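Local coordinates for protein tRNA (cytosine(38)-C(5))-methyltransferase (Schizosaccharomyces pombe, PDB 6FDF) that transfers a methyl group from S-adenosyl-L-methionine to carbon 5 of cytosine 38 in the anticodon loop of tRNA(Asp), and less readily of tRNA(Glu), at residues A[183-188]-A[325-330]; A[219-222]-A[228-231]; A[244-249]-A[254-259]. All coordinates share one frame; numbering follows the deposited sequence.

Contact 1: A[183-188]-A[325-330]; sequences IDDVFQ and ISLLLE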
# COMPACT_ATOMS: atom_id res chain seq x y z
N ILE A 183 4.59 -1.85 -18.42
CA ILE A 183 4.49 -2.21 -17.01
C ILE A 183 5.05 -3.61 -16.77
O ILE A 183 5.58 -3.90 -15.69
CB ILE A 183 3.03 -2.08 -16.53
CG1 ILE A 183 2.96 -2.06 -15.01
CG2 ILE A 183 2.16 -3.18 -17.12
CD1 ILE A 183 3.06 -0.66 -14.43
N ASP A 184 4.99 -4.48 -17.78
CA ASP A 184 5.44 -5.85 -17.61
C ASP A 184 6.95 -5.96 -17.49
O ASP A 184 7.45 -7.03 -17.11
CB ASP A 184 4.94 -6.71 -18.77
CG ASP A 184 3.43 -6.84 -18.79
OD1 ASP A 184 2.83 -7.00 -17.70
OD2 ASP A 184 2.84 -6.80 -19.89
N ASP A 185 7.70 -4.90 -17.82
CA ASP A 185 9.14 -4.93 -17.64
C ASP A 185 9.53 -5.10 -16.18
O ASP A 185 10.65 -5.52 -15.88
CB ASP A 185 9.77 -3.66 -18.22
CG ASP A 185 9.39 -3.44 -19.68
OD1 ASP A 185 9.26 -4.44 -20.41
OD2 ASP A 185 9.22 -2.27 -20.08
N VAL A 186 8.60 -4.80 -15.27
CA VAL A 186 8.86 -4.87 -13.85
C VAL A 186 9.21 -6.28 -13.41
O VAL A 186 9.86 -6.46 -12.37
CB VAL A 186 7.63 -4.33 -13.08
CG1 VAL A 186 6.51 -5.37 -13.01
CG2 VAL A 186 8.02 -3.84 -11.72
N PHE A 187 8.81 -7.30 -14.17
CA PHE A 187 9.10 -8.67 -13.78
C PHE A 187 10.56 -9.04 -14.01
O PHE A 187 11.04 -10.00 -13.40
CB PHE A 187 8.15 -9.63 -14.50
CG PHE A 187 6.74 -9.51 -14.01
CD1 PHE A 187 6.37 -10.06 -12.79
CD2 PHE A 187 5.80 -8.78 -14.72
CE1 PHE A 187 5.09 -9.92 -12.31
CE2 PHE A 187 4.52 -8.62 -14.22
CZ PHE A 187 4.15 -9.21 -13.03
N GLN A 188 11.27 -8.29 -14.85
CA GLN A 188 12.71 -8.49 -15.01
C GLN A 188 13.48 -8.12 -13.74
O GLN A 188 14.66 -8.45 -13.64
CB GLN A 188 13.24 -7.67 -16.19
CG GLN A 188 12.67 -8.09 -17.53
CD GLN A 188 12.90 -7.05 -18.61
OE1 GLN A 188 13.92 -6.37 -18.64
NE2 GLN A 188 11.93 -6.92 -19.52
N ILE A 325 9.35 1.65 -8.94
CA ILE A 325 10.18 2.85 -8.84
C ILE A 325 11.45 2.68 -9.67
O ILE A 325 11.87 3.60 -10.39
CB ILE A 325 10.50 3.16 -7.37
CG1 ILE A 325 9.28 3.79 -6.69
CG2 ILE A 325 11.70 4.10 -7.25
CD1 ILE A 325 9.42 3.94 -5.19
N SER A 326 12.10 1.51 -9.56
CA SER A 326 13.29 1.23 -10.35
C SER A 326 13.01 1.38 -11.84
O SER A 326 13.80 1.99 -12.58
CB SER A 326 13.80 -0.17 -10.04
OG SER A 326 14.20 -0.27 -8.69
N LEU A 327 11.90 0.80 -12.30
CA LEU A 327 11.51 0.94 -13.70
C LEU A 327 11.25 2.40 -14.06
O LEU A 327 11.76 2.91 -15.06
CB LEU A 327 10.26 0.11 -13.97
CG LEU A 327 9.70 0.21 -15.39
CD1 LEU A 327 10.72 -0.31 -16.39
CD2 LEU A 327 8.39 -0.54 -15.50
N LEU A 328 10.47 3.10 -13.23
CA LEU A 328 10.07 4.47 -13.55
C LEU A 328 11.28 5.37 -13.76
O LEU A 328 11.30 6.17 -14.71
CB LEU A 328 9.18 5.00 -12.43
CG LEU A 328 8.65 6.43 -12.55
CD1 LEU A 328 7.83 6.60 -13.81
CD2 LEU A 328 7.83 6.81 -11.30
N LEU A 329 12.27 5.27 -12.89
CA LEU A 329 13.37 6.23 -12.85
C LEU A 329 14.58 5.81 -13.69
O LEU A 329 15.64 6.44 -13.57
CB LEU A 329 13.81 6.47 -11.41
CG LEU A 329 12.71 6.96 -10.47
CD1 LEU A 329 13.24 7.02 -9.05
CD2 LEU A 329 12.19 8.32 -10.92
N GLU A 330 14.45 4.78 -14.53
CA GLU A 330 15.58 4.37 -15.36
C GLU A 330 16.20 5.49 -16.19
O GLU A 330 17.44 5.53 -16.27
CB GLU A 330 15.18 3.20 -16.28
CG GLU A 330 14.95 1.90 -15.52
CD GLU A 330 14.79 0.69 -16.41
OE1 GLU A 330 14.52 0.86 -17.62
OE2 GLU A 330 14.93 -0.43 -15.90

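Contact 2: A[219-222]-A[228-231]; sequences ESVL and QFDI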
# COMPACT_ATOMS: atom_id res chain seq x y z
N GLU A 219 -13.75 -17.20 20.65
CA GLU A 219 -14.74 -18.25 20.41
C GLU A 219 -16.08 -17.65 20.00
O GLU A 219 -16.80 -18.21 19.16
CB GLU A 219 -14.89 -19.12 21.66
CG GLU A 219 -15.95 -20.21 21.53
CD GLU A 219 -15.82 -21.29 22.60
OE1 GLU A 219 -16.29 -22.42 22.36
OE2 GLU A 219 -15.23 -21.01 23.67
N SER A 220 -16.45 -16.51 20.60
CA SER A 220 -17.71 -15.86 20.26
C SER A 220 -17.78 -15.51 18.78
O SER A 220 -18.81 -15.72 18.13
CB SER A 220 -17.91 -14.61 21.12
OG SER A 220 -16.97 -13.61 20.78
N VAL A 221 -16.69 -14.97 18.23
CA VAL A 221 -16.65 -14.64 16.81
C VAL A 221 -16.61 -15.91 15.96
O VAL A 221 -17.25 -15.99 14.91
CB VAL A 221 -15.45 -13.72 16.51
CG1 VAL A 221 -15.27 -13.52 15.02
CG2 VAL A 221 -15.63 -12.38 17.22
N LEU A 222 -15.83 -16.91 16.39
CA LEU A 222 -15.76 -18.16 15.63
C LEU A 222 -17.10 -18.89 15.61
O LEU A 222 -17.43 -19.55 14.62
CB LEU A 222 -14.66 -19.06 16.21
CG LEU A 222 -13.22 -18.65 15.90
CD1 LEU A 222 -12.22 -19.46 16.71
CD2 LEU A 222 -12.94 -18.81 14.41
N GLN A 228 -16.93 -17.96 7.76
CA GLN A 228 -16.53 -16.95 6.78
C GLN A 228 -15.02 -16.68 6.77
O GLN A 228 -14.54 -16.01 5.85
CB GLN A 228 -17.29 -15.65 7.03
CG GLN A 228 -18.65 -15.61 6.35
CD GLN A 228 -19.82 -15.66 7.32
OE1 GLN A 228 -19.96 -16.62 8.08
NE2 GLN A 228 -20.67 -14.65 7.27
N PHE A 229 -14.28 -17.15 7.77
CA PHE A 229 -12.84 -16.95 7.77
C PHE A 229 -12.17 -17.75 6.66
O PHE A 229 -12.57 -18.88 6.36
CB PHE A 229 -12.22 -17.38 9.11
CG PHE A 229 -12.35 -16.36 10.20
CD1 PHE A 229 -11.69 -15.14 10.12
CD2 PHE A 229 -13.09 -16.64 11.34
CE1 PHE A 229 -11.79 -14.21 11.14
CE2 PHE A 229 -13.20 -15.71 12.37
CZ PHE A 229 -12.54 -14.50 12.27
N ASP A 230 -11.14 -17.17 6.06
CA ASP A 230 -10.17 -17.92 5.26
C ASP A 230 -9.02 -18.32 6.18
O ASP A 230 -8.34 -17.46 6.73
CB ASP A 230 -9.66 -17.09 4.09
CG ASP A 230 -8.62 -17.83 3.26
OD1 ASP A 230 -9.00 -18.79 2.57
OD2 ASP A 230 -7.43 -17.44 3.30
N ILE A 231 -8.82 -19.63 6.34
CA ILE A 231 -7.82 -20.16 7.26
C ILE A 231 -6.62 -20.62 6.45
O ILE A 231 -6.76 -21.40 5.50
CB ILE A 231 -8.39 -21.32 8.10
CG1 ILE A 231 -9.57 -20.83 8.95
CG2 ILE A 231 -7.30 -21.92 8.98
CD1 ILE A 231 -10.30 -21.95 9.66

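Contact 3: A[244-249]-A[254-259]; sequences RGYTHL and GSILQM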
# COMPACT_ATOMS: atom_id res chain seq x y z
N ARG A 244 -8.50 -2.46 6.65
CA ARG A 244 -8.76 -1.75 7.90
C ARG A 244 -9.69 -2.51 8.84
O ARG A 244 -9.67 -2.26 10.05
CB ARG A 244 -9.35 -0.38 7.57
CG ARG A 244 -9.56 0.53 8.76
CD ARG A 244 -9.93 1.91 8.28
NE ARG A 244 -10.16 2.82 9.39
CZ ARG A 244 -10.14 4.14 9.28
NH1 ARG A 244 -10.37 4.90 10.35
NH2 ARG A 244 -9.89 4.71 8.11
N GLY A 245 -10.49 -3.43 8.32
CA GLY A 245 -11.39 -4.21 9.14
C GLY A 245 -10.77 -5.39 9.86
O GLY A 245 -11.45 -6.05 10.65
N TYR A 246 -9.49 -5.66 9.62
CA TYR A 246 -8.86 -6.87 10.13
C TYR A 246 -8.84 -6.85 11.66
O TYR A 246 -8.48 -5.84 12.28
CB TYR A 246 -7.43 -7.00 9.59
CG TYR A 246 -6.82 -8.36 9.86
CD1 TYR A 246 -7.40 -9.51 9.37
CD2 TYR A 246 -5.65 -8.47 10.62
CE1 TYR A 246 -6.84 -10.76 9.62
CE2 TYR A 246 -5.08 -9.71 10.87
CZ TYR A 246 -5.68 -10.85 10.37
OH TYR A 246 -5.14 -12.10 10.61
N THR A 247 -9.22 -7.98 12.25
CA THR A 247 -9.45 -8.28 13.68
C THR A 247 -10.79 -7.74 14.16
O THR A 247 -11.13 -7.95 15.34
CB THR A 247 -8.34 -7.78 14.63
OG1 THR A 247 -8.42 -6.35 14.80
CG2 THR A 247 -6.96 -8.15 14.10
N HIS A 248 -11.59 -7.12 13.29
CA HIS A 248 -12.90 -6.59 13.68
C HIS A 248 -14.01 -7.17 12.82
O HIS A 248 -14.94 -7.79 13.35
CB HIS A 248 -12.89 -5.06 13.60
CG HIS A 248 -11.74 -4.43 14.32
ND1 HIS A 248 -11.61 -4.47 15.69
CD2 HIS A 248 -10.67 -3.74 13.86
CE1 HIS A 248 -10.51 -3.84 16.05
NE2 HIS A 248 -9.92 -3.39 14.96
N LEU A 249 -13.94 -6.98 11.51
CA LEU A 249 -14.85 -7.62 10.57
C LEU A 249 -14.21 -8.92 10.10
O LEU A 249 -12.99 -8.99 9.93
CB LEU A 249 -15.12 -6.71 9.38
CG LEU A 249 -15.88 -5.42 9.70
CD1 LEU A 249 -16.02 -4.56 8.45
CD2 LEU A 249 -17.24 -5.76 10.27
N GLY A 254 -9.04 -10.28 5.80
CA GLY A 254 -7.74 -10.90 5.93
C GLY A 254 -7.92 -12.33 6.42
O GLY A 254 -8.92 -12.68 7.05
N SER A 255 -6.94 -13.18 6.09
CA SER A 255 -6.95 -14.56 6.56
C SER A 255 -6.50 -14.64 8.01
O SER A 255 -5.91 -13.71 8.56
CB SER A 255 -6.03 -15.42 5.69
OG SER A 255 -6.36 -15.32 4.32
N ILE A 256 -6.78 -15.78 8.63
CA ILE A 256 -6.28 -16.09 9.97
C ILE A 256 -5.45 -17.36 9.88
O ILE A 256 -5.51 -18.11 8.90
CB ILE A 256 -7.41 -16.23 11.01
CG1 ILE A 256 -8.47 -17.23 10.55
CG2 ILE A 256 -8.06 -14.86 11.28
CD1 ILE A 256 -9.49 -17.57 11.61
N LEU A 257 -4.67 -17.60 10.93
CA LEU A 257 -3.62 -18.62 10.95
C LEU A 257 -4.01 -19.77 11.86
O LEU A 257 -4.25 -19.56 13.06
CB LEU A 257 -2.29 -18.02 11.40
CG LEU A 257 -1.11 -19.00 11.37
CD1 LEU A 257 -0.72 -19.33 9.94
CD2 LEU A 257 0.07 -18.42 12.14
N GLN A 258 -4.04 -20.99 11.31
CA GLN A 258 -4.18 -22.20 12.11
C GLN A 258 -2.81 -22.61 12.64
O GLN A 258 -1.89 -22.89 11.86
CB GLN A 258 -4.76 -23.33 11.26
CG GLN A 258 -4.69 -24.70 11.93
CD GLN A 258 -5.19 -25.82 11.03
OE1 GLN A 258 -6.03 -25.61 10.16
NE2 GLN A 258 -4.67 -27.03 11.25
N MET A 259 -2.67 -22.65 13.97
CA MET A 259 -1.43 -23.09 14.59
C MET A 259 -1.41 -24.58 14.92
O MET A 259 -0.33 -25.13 15.16
CB MET A 259 -1.15 -22.28 15.85
CG MET A 259 -0.88 -20.81 15.58
SD MET A 259 -0.18 -19.91 16.99
CE MET A 259 -1.61 -19.76 18.06

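Contact 1: A[183-188]-A[325-330]
Leu327 O, at the C-terminal end of helix 318-328, is held by NH1 of Arg174 and more weakly by Glu330 N at 3.3 Å. The same guanidinium reaches Leu328 O through its NE, so strand 168-175 ties down the helix end whose leucine meets the 3-10 segment 183-188. No hydrogen bond joins 183-188 to 325-330; the contact rests on the Leu327 side chain, pointed at the 3-10 segment with CG anti to the backbone N (chi1 178°). Its two methyls part over the segment. Leu327 CD1 lies against Asp185 CB at 3.9 Å, while Leu327 CD2 lies more loosely over the backbone, 4.4 Å from Ile183 O and 4.3 Å from Val186 N. These last two atoms are bonded to each other, Val186 N donating to Ile183 O over 3.2 Å, so the methyl lies near a backbone pair already satisfied by each other. The CA atoms of Val186 and Leu327 come within 6.4 Å. Asp185 offers Leu327 only its carbon stem: its carboxylate oxygen OD2 accepts from the backbone N of Ser182. Glu330 also touches Arg174, whose charge would probably offset any repulsion between the two acids. Nearby, Val186 packs on Tyr323 and Leu324, and Ile183 on Leu324 and Leu172, while Leu328 turns to strands 121-127 and 168-175. A helix near the C-terminus laid against the central mixed sheet, here flanked by the 3-10 segment, belongs to the Rossmann-like catalytic domain of C5-methyltransferases.

Contact 2: A[219-222]-A[228-231]
Leu222 makes the closer half of this contact with Phe229: its methyl CD2 comes to 3.7 Å from CE2 of the phenylalanine ring and to 3.8 Å from CD2 of that ring. The methyl approaches obliquely, and the two side chains cross at about a right angle. The CB of Phe229 points toward helix 219-225, with CG beside its own backbone N and anti to the carbonyl carbon (chi1 -81°); the ring bridges the distance between backbones whose nearest CA atoms, those of Leu222 and Phe229, are 8.5 Å apart. Around this buried half, Leu222 also touches Met274 and Leu278, and Ile256 packs against the ring. Through Leu222 and Phe229 the helix is thus joined to the small three-stranded sheet of 231-232, 256-258 and 278-279, in what is probably the target-recognition domain of a C5-methyltransferase, with the chain turning back after the helix to enter strand 231-232. The other half is looser. Val221, partly exposed, lays its CG1 at the ring edge, near the ring plane, 4.0 Å from Phe229 CZ and equally far from Phe229 CE2. No hydrogen bond crosses between the segments. Leu222 O accepts from Arg273 NH1. A glycerol, probably from the crystallisation liquor, lies near the Phe229 side chain and accepts a bond from Asp230 N.

Contact 3: A[244-249]-A[254-259]
Among the polar contacts, the one across the segments is the bond from Tyr246 OH to Ser255 O, 2.7 Å long. The hydroxyl lies in the plane of the Ser255 carbonyl and approaches at a C=O...O angle of 157°, near the line of the C=O bond. Ser255 O, near the ring plane, consequently also lies 3.3 Å from Tyr246 CE1. The same hydroxyl is also bonded to Phe281 N, so two backbone groups fix the buried phenol end. Within the loop 244-249, Thr247 OG1 donates to a lone pair of Tyr246 O over 2.6 Å, and Gly245 O accepts from both His248 N and Leu249 N, which pins the turn carrying the tyrosine. Van der Waals contacts lie along the CD1-CE1 side of the ring. With CG anti to the backbone N (chi1 -169°), the ring extends alongside Gly254, whose CA meets Tyr246 CD1 obliquely at 3.7 Å. A CB on Gly254 would clash with Tyr246 CD1 and, at these backbone angles, also jam against the preceding carbonyl O. Replacing Tyr246 by an alanine would probably leave Ser255 O and Phe281 N without this partner and open a gap beside Gly254. Aromatic contacts are T-shaped, made with Phe242 and Tyr280. The loop also touches helix 305-313 through Thr247 and His248, while Ser255 leads into strand 256-258, the central strand between 231-232 and 278-279.

How the contacts relate
Contacts 2 and 3 adjoin, their centres about 8 Å apart, and follow one another along the chain; both fall within the 136 residues between 183-188 and 325-330. Contact 1 lies across the chain's centre from them, its centre about 40 Å from that of contact 2 and about 32 Å from that of contact 3. The neighbours share the three-stranded sheet: Asp230 OD2 bonds to Ser255 OG at 2.6 Å, and Asp230 O to Ile256 N at 3.0 Å. Contact 1 instead lies against the large mixed sheet, on strands 121-127 and 168-175. The chain thus leaves the catalytic core, builds a second, probably RNA-recognising lobe, and returns with helix 318-328 to complete the core.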